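Local structure of protein argonaute (Aquifex aeolicus, 1YVU) at residues Leu9-Tyr14 with Ser148-Phe153; Glu56-Gly61 with Gly84-Arg89; Asp158-Ile163 with Asn603-Ser608. The protein cleaves target RNA as a DNA-guided endonuclease, pairing short single-stranded DNA guides with the target and using divalent cations, preferably magnesium, for cleavage. One frame throughout, in Å; residues are numbered along the deposited sequence.

Contact 1 of 3, residues Leu9-Tyr14 with Ser148-Phe153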
# COMPACT_ATOMS: atom_id res chain seq x y z
N LEU A 9 -13.90 -9.42 -10.79
CA LEU A 9 -14.74 -8.45 -11.50
C LEU A 9 -15.94 -9.06 -12.15
O LEU A 9 -15.81 -10.04 -12.85
CB LEU A 9 -13.91 -7.70 -12.53
CG LEU A 9 -12.64 -7.01 -12.00
CD1 LEU A 9 -11.66 -6.74 -13.09
CD2 LEU A 9 -13.01 -5.77 -11.28
N TYR A 10 -17.12 -8.52 -11.87
CA TYR A 10 -18.36 -9.03 -12.42
C TYR A 10 -19.21 -7.88 -12.94
O TYR A 10 -19.45 -6.93 -12.19
CB TYR A 10 -19.17 -9.70 -11.32
CG TYR A 10 -18.46 -10.76 -10.54
CD1 TYR A 10 -17.70 -10.43 -9.39
CD2 TYR A 10 -18.49 -12.09 -10.97
CE1 TYR A 10 -16.96 -11.44 -8.69
CE2 TYR A 10 -17.78 -13.10 -10.29
CZ TYR A 10 -17.00 -12.77 -9.16
OH TYR A 10 -16.23 -13.74 -8.57
N ARG A 11 -19.75 -8.03 -14.17
CA ARG A 11 -20.61 -7.00 -14.79
C ARG A 11 -21.81 -6.79 -13.92
O ARG A 11 -22.47 -7.73 -13.55
CB ARG A 11 -21.08 -7.38 -16.19
CG ARG A 11 -19.98 -7.29 -17.21
CD ARG A 11 -20.45 -7.31 -18.67
NE ARG A 11 -19.31 -7.03 -19.57
CZ ARG A 11 -19.23 -7.37 -20.85
NH1 ARG A 11 -20.23 -8.02 -21.45
NH2 ARG A 11 -18.13 -7.08 -21.54
N ILE A 12 -21.94 -5.56 -13.45
CA ILE A 12 -23.04 -5.16 -12.61
C ILE A 12 -23.98 -4.24 -13.42
O ILE A 12 -23.54 -3.47 -14.29
CB ILE A 12 -22.55 -4.54 -11.24
CG1 ILE A 12 -23.73 -4.24 -10.34
CG2 ILE A 12 -21.68 -3.30 -11.43
CD1 ILE A 12 -23.34 -3.98 -8.94
N GLU A 13 -25.27 -4.37 -13.18
CA GLU A 13 -26.27 -3.60 -13.89
C GLU A 13 -27.42 -3.21 -12.98
O GLU A 13 -27.73 -3.93 -12.02
CB GLU A 13 -26.79 -4.42 -15.08
CG GLU A 13 -26.08 -4.13 -16.39
CD GLU A 13 -25.92 -5.33 -17.29
OE1 GLU A 13 -26.80 -6.21 -17.34
OE2 GLU A 13 -24.89 -5.39 -17.99
N TYR A 14 -27.99 -2.03 -13.24
CA TYR A 14 -29.13 -1.51 -12.49
C TYR A 14 -30.24 -1.03 -13.46
O TYR A 14 -30.06 -0.09 -14.25
CB TYR A 14 -28.70 -0.38 -11.55
CG TYR A 14 -29.77 0.07 -10.58
CD1 TYR A 14 -30.52 -0.86 -9.83
CD2 TYR A 14 -30.05 1.43 -10.41
CE1 TYR A 14 -31.52 -0.45 -8.94
CE2 TYR A 14 -31.06 1.86 -9.51
CZ TYR A 14 -31.80 0.91 -8.78
OH TYR A 14 -32.86 1.31 -7.97
N SER A 148 -15.08 -0.96 -16.98
CA SER A 148 -14.22 -1.65 -17.93
C SER A 148 -13.72 -0.75 -19.07
O SER A 148 -14.07 0.44 -19.17
CB SER A 148 -14.94 -2.88 -18.51
OG SER A 148 -16.11 -2.52 -19.25
N GLU A 149 -12.90 -1.35 -19.93
CA GLU A 149 -12.33 -0.68 -21.10
C GLU A 149 -13.47 -0.32 -22.05
O GLU A 149 -13.63 0.85 -22.44
CB GLU A 149 -11.35 -1.64 -21.79
CG GLU A 149 -10.48 -1.00 -22.89
CD GLU A 149 -9.70 -2.01 -23.72
OE1 GLU A 149 -9.89 -3.24 -23.57
OE2 GLU A 149 -8.88 -1.56 -24.54
N GLU A 150 -14.35 -1.31 -22.25
CA GLU A 150 -15.50 -1.23 -23.13
C GLU A 150 -16.59 -0.28 -22.64
O GLU A 150 -17.29 0.33 -23.47
CB GLU A 150 -16.05 -2.63 -23.35
CG GLU A 150 -14.98 -3.70 -23.50
CD GLU A 150 -15.43 -4.88 -24.34
OE1 GLU A 150 -16.40 -5.56 -23.94
OE2 GLU A 150 -14.80 -5.13 -25.40
N GLY A 151 -16.72 -0.14 -21.32
CA GLY A 151 -17.70 0.76 -20.76
C GLY A 151 -18.71 0.25 -19.73
O GLY A 151 -19.52 1.06 -19.22
N TYR A 152 -18.66 -1.06 -19.44
CA TYR A 152 -19.58 -1.70 -18.47
C TYR A 152 -19.02 -1.51 -17.06
O TYR A 152 -17.80 -1.44 -16.87
CB TYR A 152 -19.75 -3.20 -18.75
CG TYR A 152 -20.08 -3.53 -20.19
CD1 TYR A 152 -21.43 -3.69 -20.62
CD2 TYR A 152 -19.07 -3.59 -21.17
CE1 TYR A 152 -21.75 -3.88 -22.03
CE2 TYR A 152 -19.37 -3.77 -22.56
CZ TYR A 152 -20.71 -3.91 -22.99
OH TYR A 152 -20.96 -4.03 -24.35
N PHE A 153 -19.92 -1.39 -16.09
CA PHE A 153 -19.52 -1.25 -14.69
C PHE A 153 -19.23 -2.63 -14.11
O PHE A 153 -19.92 -3.60 -14.41
CB PHE A 153 -20.59 -0.54 -13.86
CG PHE A 153 -20.78 0.91 -14.22
CD1 PHE A 153 -22.01 1.56 -13.98
CD2 PHE A 153 -19.73 1.67 -14.79
CE1 PHE A 153 -22.20 2.92 -14.29
CE2 PHE A 153 -19.91 3.03 -15.11
CZ PHE A 153 -21.14 3.65 -14.86
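The carbonyl O of F153 takes the backbone N-H of I12 at 3.0 Å, N to O, in a nearly straight bond (172° at the hydrogen), and R11 CA leans on the same oxygen at 3.5 Å. Beside this bond the CG2 branch of I12 touches F153 CB at 3.8 Å. The charged end of R11 reaches over the turn to Y152 and E150. The R11 chain is extended from CG to NE, and its guanidinium lies flat on one face of the Y152 ring, the planes 22° apart. R11 CZ sits 3.9 Å from the ring centroid, close enough to the normal for a cation-pi stack, with NE over Y152 CG and NH2 over the CD2-CE2 side. From the rim of the guanidinium, NH2 reaches E150 OE1 at 3.3 Å, a salt bridge made near the guanidinium plane. S148 OG accepts from the backbone N atoms of G151 and Y152, tying the turn that presents both partners of R11. I12 also packs against F101 of helix 94-107. The arrangement is that of a beta hairpin of linker L1, its turn holding an ST motif, whose second strand runs antiparallel beside strand 9-14 of the N-terminal domain in one sheet.

Contact 2 of 3, residues Glu56-Gly61 with Gly84-Arg89; sequences EFWCAG and GEEEFR
The backbones of W58 and E86 stay 8.7 Å apart, CA to CA, at their nearest, so the two segments meet through side chains across a gap too wide for strand pairing. W58 fills that gap. Its CG lies anti to the carbonyl carbon (chi1 -67°), and the benzo end of the indole reaches the 84-89 segment: CH2 comes within 3.7 Å of E86 CB, and CZ2 is 3.9 Å from E86 OE2. The carboxylate of E86 stands steeply to the indole, the planes 65° apart. At the indole rim, near the ring plane, CZ3 faces the peptide between E87 and F88, 4.2 Å from F88 N. At the pyrrole end, W58 NE1 donates to E56 OE1 at 3.3 Å; the acceptor lies somewhat out of the ring plane and uses its anti lone pair. That same OE1 is 4.2 Å from E86 OE2, two like charges whose repulsion the NE1 donor probably eases on the E56 side. W58 also meets F51 and R53 of strand 50-53, the antiparallel partner of strand 56-59, while the 86-87 strand pairs with strand 20-21, whose F21 touches both W58 and F88. On the far side of strand 56-59, F57 and C59 pack on helix 32-46.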
# COMPACT_ATOMS: atom_id res chain seq x y z
N GLU A 56 -26.70 17.77 -6.81
CA GLU A 56 -27.98 17.19 -6.47
C GLU A 56 -27.83 15.81 -5.82
O GLU A 56 -27.11 14.97 -6.33
CB GLU A 56 -28.82 17.10 -7.77
CG GLU A 56 -29.05 18.45 -8.52
CD GLU A 56 -29.73 18.33 -9.91
OE1 GLU A 56 -30.12 17.21 -10.32
OE2 GLU A 56 -29.87 19.37 -10.61
N PHE A 57 -28.52 15.59 -4.71
CA PHE A 57 -28.48 14.31 -4.00
C PHE A 57 -29.73 13.49 -4.31
O PHE A 57 -30.78 13.65 -3.69
CB PHE A 57 -28.35 14.52 -2.49
CG PHE A 57 -27.06 15.14 -2.07
CD1 PHE A 57 -26.83 16.52 -2.27
CD2 PHE A 57 -26.04 14.36 -1.51
CE1 PHE A 57 -25.60 17.12 -1.92
CE2 PHE A 57 -24.80 14.94 -1.15
CZ PHE A 57 -24.58 16.32 -1.36
N TRP A 58 -29.56 12.56 -5.24
CA TRP A 58 -30.64 11.68 -5.69
C TRP A 58 -30.90 10.51 -4.74
O TRP A 58 -30.01 9.74 -4.44
CB TRP A 58 -30.31 11.16 -7.10
CG TRP A 58 -30.30 12.20 -8.23
CD1 TRP A 58 -29.58 13.36 -8.27
CD2 TRP A 58 -31.08 12.17 -9.44
NE1 TRP A 58 -29.87 14.07 -9.42
CE2 TRP A 58 -30.79 13.36 -10.16
CE3 TRP A 58 -32.01 11.25 -9.99
CZ2 TRP A 58 -31.40 13.67 -11.40
CZ3 TRP A 58 -32.63 11.55 -11.24
CH2 TRP A 58 -32.32 12.75 -11.92
N CYS A 59 -32.15 10.35 -4.31
CA CYS A 59 -32.52 9.28 -3.39
C CYS A 59 -33.51 8.29 -4.00
O CYS A 59 -34.50 8.68 -4.57
CB CYS A 59 -33.09 9.87 -2.11
SG CYS A 59 -31.98 11.05 -1.37
N ALA A 60 -33.26 7.00 -3.79
CA ALA A 60 -34.08 5.91 -4.33
C ALA A 60 -35.47 5.61 -3.77
O ALA A 60 -35.64 4.69 -2.98
CB ALA A 60 -33.25 4.63 -4.37
N GLY A 61 -36.47 6.34 -4.25
CA GLY A 61 -37.83 6.14 -3.80
C GLY A 61 -38.54 7.39 -3.33
O GLY A 61 -38.00 8.50 -3.40
N GLY A 84 -37.83 18.51 -5.12
CA GLY A 84 -38.57 17.29 -5.38
C GLY A 84 -38.13 16.55 -6.65
O GLY A 84 -37.20 16.97 -7.34
N GLU A 85 -38.89 15.49 -6.95
CA GLU A 85 -38.75 14.53 -8.06
C GLU A 85 -38.16 14.73 -9.46
O GLU A 85 -38.17 15.82 -10.03
CB GLU A 85 -40.09 13.81 -8.25
CG GLU A 85 -40.38 12.79 -7.17
CD GLU A 85 -41.84 12.71 -6.80
OE1 GLU A 85 -42.69 12.58 -7.72
OE2 GLU A 85 -42.14 12.78 -5.58
N GLU A 86 -37.70 13.59 -10.00
CA GLU A 86 -37.10 13.38 -11.33
C GLU A 86 -36.92 11.86 -11.51
O GLU A 86 -36.69 11.14 -10.54
CB GLU A 86 -35.76 14.11 -11.49
CG GLU A 86 -35.82 15.35 -12.40
CD GLU A 86 -34.45 15.76 -12.93
OE1 GLU A 86 -34.08 15.24 -14.00
OE2 GLU A 86 -33.75 16.59 -12.29
N GLU A 87 -37.07 11.38 -12.74
CA GLU A 87 -36.96 9.95 -13.07
C GLU A 87 -35.60 9.57 -13.65
O GLU A 87 -35.14 10.14 -14.64
CB GLU A 87 -38.09 9.53 -14.02
CG GLU A 87 -39.50 9.82 -13.49
CD GLU A 87 -40.37 8.58 -13.39
OE1 GLU A 87 -40.73 8.01 -14.45
OE2 GLU A 87 -40.70 8.18 -12.25
N PHE A 88 -35.02 8.56 -13.01
CA PHE A 88 -33.68 7.99 -13.28
C PHE A 88 -33.43 7.23 -14.60
O PHE A 88 -34.06 6.21 -14.88
CB PHE A 88 -33.34 7.11 -12.06
CG PHE A 88 -32.02 6.40 -12.14
CD1 PHE A 88 -30.81 7.09 -11.93
CD2 PHE A 88 -31.98 5.01 -12.36
CE1 PHE A 88 -29.58 6.40 -11.94
CE2 PHE A 88 -30.75 4.31 -12.38
CZ PHE A 88 -29.56 5.01 -12.16
N ARG A 89 -32.42 7.67 -15.35
CA ARG A 89 -32.07 7.05 -16.63
C ARG A 89 -30.59 6.60 -16.71
O ARG A 89 -29.82 7.13 -17.55
CB ARG A 89 -32.39 8.01 -17.78
CG ARG A 89 -33.82 8.56 -17.76
CD ARG A 89 -34.25 9.14 -19.09
NE ARG A 89 -34.23 8.15 -20.17
CZ ARG A 89 -35.03 7.09 -20.27
NH1 ARG A 89 -35.95 6.84 -19.35
NH2 ARG A 89 -34.88 6.26 -21.28

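Contact 3 of 3, residues Asp158-Ile163 with Asn603-Ser608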
# COMPACT_ATOMS: atom_id res chain seq x y z
N ASP A 158 -14.17 -8.40 -2.99
CA ASP A 158 -13.15 -9.18 -2.32
C ASP A 158 -13.56 -9.49 -0.89
O ASP A 158 -14.53 -8.93 -0.36
CB ASP A 158 -11.81 -8.41 -2.33
CG ASP A 158 -10.59 -9.33 -2.47
OD1 ASP A 158 -10.62 -10.50 -2.01
OD2 ASP A 158 -9.59 -8.86 -3.05
N LEU A 159 -12.78 -10.40 -0.29
CA LEU A 159 -12.94 -10.87 1.08
C LEU A 159 -11.56 -10.94 1.72
O LEU A 159 -10.69 -11.70 1.28
CB LEU A 159 -13.59 -12.26 1.10
CG LEU A 159 -13.86 -12.79 2.50
CD1 LEU A 159 -15.09 -12.14 3.09
CD2 LEU A 159 -14.04 -14.26 2.43
N LYS A 160 -11.34 -10.09 2.71
CA LYS A 160 -10.06 -10.09 3.40
C LYS A 160 -10.31 -10.38 4.89
O LYS A 160 -11.46 -10.43 5.31
CB LYS A 160 -9.34 -8.77 3.13
CG LYS A 160 -8.89 -8.65 1.65
CD LYS A 160 -8.34 -7.30 1.21
CE LYS A 160 -8.02 -7.33 -0.29
NZ LYS A 160 -7.40 -6.09 -0.82
N PHE A 161 -9.25 -10.70 5.64
CA PHE A 161 -9.37 -10.99 7.08
C PHE A 161 -8.63 -10.00 7.95
O PHE A 161 -7.41 -9.93 7.92
CB PHE A 161 -8.93 -12.41 7.43
CG PHE A 161 -9.85 -13.47 6.92
CD1 PHE A 161 -9.61 -14.10 5.69
CD2 PHE A 161 -11.01 -13.82 7.65
CE1 PHE A 161 -10.52 -15.05 5.17
CE2 PHE A 161 -11.93 -14.78 7.14
CZ PHE A 161 -11.68 -15.39 5.89
N ARG A 162 -9.41 -9.27 8.73
CA ARG A 162 -8.91 -8.25 9.64
C ARG A 162 -8.52 -8.95 10.93
O ARG A 162 -9.35 -9.60 11.55
CB ARG A 162 -10.01 -7.20 9.88
CG ARG A 162 -9.57 -5.94 10.57
CD ARG A 162 -8.61 -5.15 9.71
NE ARG A 162 -9.26 -4.19 8.82
CZ ARG A 162 -8.63 -3.49 7.87
NH1 ARG A 162 -7.31 -3.64 7.66
NH2 ARG A 162 -9.30 -2.59 7.16
N ILE A 163 -7.24 -8.85 11.29
CA ILE A 163 -6.73 -9.49 12.51
C ILE A 163 -6.99 -8.54 13.67
O ILE A 163 -6.50 -7.42 13.70
CB ILE A 163 -5.20 -9.83 12.41
CG1 ILE A 163 -4.87 -10.48 11.05
CG2 ILE A 163 -4.81 -10.81 13.51
CD1 ILE A 163 -3.37 -10.59 10.73
N ASN A 603 -6.34 -4.28 -4.83
CA ASN A 603 -6.61 -4.45 -6.24
C ASN A 603 -7.32 -5.77 -6.57
O ASN A 603 -7.44 -6.64 -5.69
CB ASN A 603 -5.26 -4.39 -6.97
CG ASN A 603 -4.60 -3.05 -6.85
OD1 ASN A 603 -5.24 -1.99 -7.00
ND2 ASN A 603 -3.31 -3.07 -6.57
N PRO A 604 -7.90 -5.88 -7.78
CA PRO A 604 -8.58 -7.12 -8.16
C PRO A 604 -7.51 -8.18 -8.41
O PRO A 604 -6.54 -7.91 -9.12
CB PRO A 604 -9.29 -6.74 -9.44
CG PRO A 604 -9.61 -5.32 -9.24
CD PRO A 604 -8.32 -4.79 -8.69
N ARG A 605 -7.68 -9.33 -7.77
CA ARG A 605 -6.73 -10.43 -7.88
C ARG A 605 -6.90 -11.25 -9.16
O ARG A 605 -7.81 -10.98 -9.93
CB ARG A 605 -6.79 -11.29 -6.61
CG ARG A 605 -6.23 -10.59 -5.34
CD ARG A 605 -5.75 -11.59 -4.27
NE ARG A 605 -6.08 -11.18 -2.90
CZ ARG A 605 -7.28 -11.33 -2.34
NH1 ARG A 605 -8.27 -11.89 -3.02
NH2 ARG A 605 -7.52 -10.87 -1.11
N PHE A 606 -5.90 -12.10 -9.45
CA PHE A 606 -5.91 -13.00 -10.61
C PHE A 606 -5.97 -14.42 -10.07
O PHE A 606 -5.17 -14.82 -9.20
CB PHE A 606 -4.64 -12.89 -11.44
CG PHE A 606 -4.56 -11.65 -12.29
CD1 PHE A 606 -3.62 -10.65 -11.99
CD2 PHE A 606 -5.33 -11.50 -13.46
CE1 PHE A 606 -3.45 -9.53 -12.84
CE2 PHE A 606 -5.15 -10.36 -14.32
CZ PHE A 606 -4.21 -9.39 -14.00
N PHE A 607 -6.94 -15.19 -10.57
CA PHE A 607 -7.14 -16.57 -10.16
C PHE A 607 -6.97 -17.42 -11.41
O PHE A 607 -7.65 -17.20 -12.41
CB PHE A 607 -8.54 -16.78 -9.57
CG PHE A 607 -8.93 -15.78 -8.50
CD1 PHE A 607 -9.82 -14.73 -8.78
CD2 PHE A 607 -8.40 -15.88 -7.19
CE1 PHE A 607 -10.18 -13.77 -7.77
CE2 PHE A 607 -8.74 -14.93 -6.17
CZ PHE A 607 -9.63 -13.89 -6.45
N SER A 608 -5.98 -18.31 -11.36
CA SER A 608 -5.64 -19.25 -12.43
C SER A 608 -4.52 -20.14 -11.94
O SER A 608 -3.81 -19.79 -10.99
CB SER A 608 -5.20 -18.55 -13.69
OG SER A 608 -4.29 -17.53 -13.37
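The ionic part of this contact is D158 with R605. D158 OD1 takes two N-H groups of the guanidinium, NH1 at 2.9 Å and NH2 at 3.2 Å, in a salt bridge whose hydrogen bonds are both bent and weak. The reason lies in the approach: the carboxylate stands almost upright on the guanidinium, the planes 83° apart, with OD2 over one face and 3.5 Å from R605 CZ. R605 comes in with a chain bent at chi3 (-141°), the turn that sets NE. A third N-H grips the same oxygen from within the strand, for the backbone N of L159 donates to D158 OD1 at 2.8 Å and meets it on the anti side. The buried carboxylate is thus held by its own strand as well as by the arginine, and this concentration of donors would be expected to favour its charged form.

Looser packing accompanies the bridge. K160 runs out extended beyond CG and lays its aliphatic chain beside the guanidinium, CE 3.7 Å from R605 NH2, while its NZ goes on to N602 OD1. The positive ends of K160 and R605 lie 4.8 Å apart, NZ to NH2, a proximity that the negative charge of D158 probably helps to offset.

The segments come from linker L1 and the PIWI domain. N603 ND2 donates to the carbonyl oxygens of I599 and P640, and the N603 side chain is about 11 Å from that of D571, a catalytic residue by similarity. The arrangement is a buried salt bridge between domains, joining the L1 strand of the PAZ lobe to the RNase H-fold PIWI domain.

How the contacts relate
From the N terminus, strand 9-14 comes early, and contact 1 closes a loop of 133 intervening residues when linker L1 returns beside it. Before that linker arrives, the N-terminal domain folds on itself, and contact 2 closes a short loop of 22 intervening residues nested inside the longer one. Y14 CD2 touches F88 CE2 at 3.6 Å, joining the two. Contact 3 follows in series: the strand that leaves the turn of contact 1 continues to residues 158-163 and closes a loop of 439 residues upon the PIWI domain. Strands 9-14 and 153-165 are neighbours in one antiparallel sheet, and L9 packs on P604, so contact 1 ties the N-terminal domain to L1 and contact 3 ties L1 to PIWI.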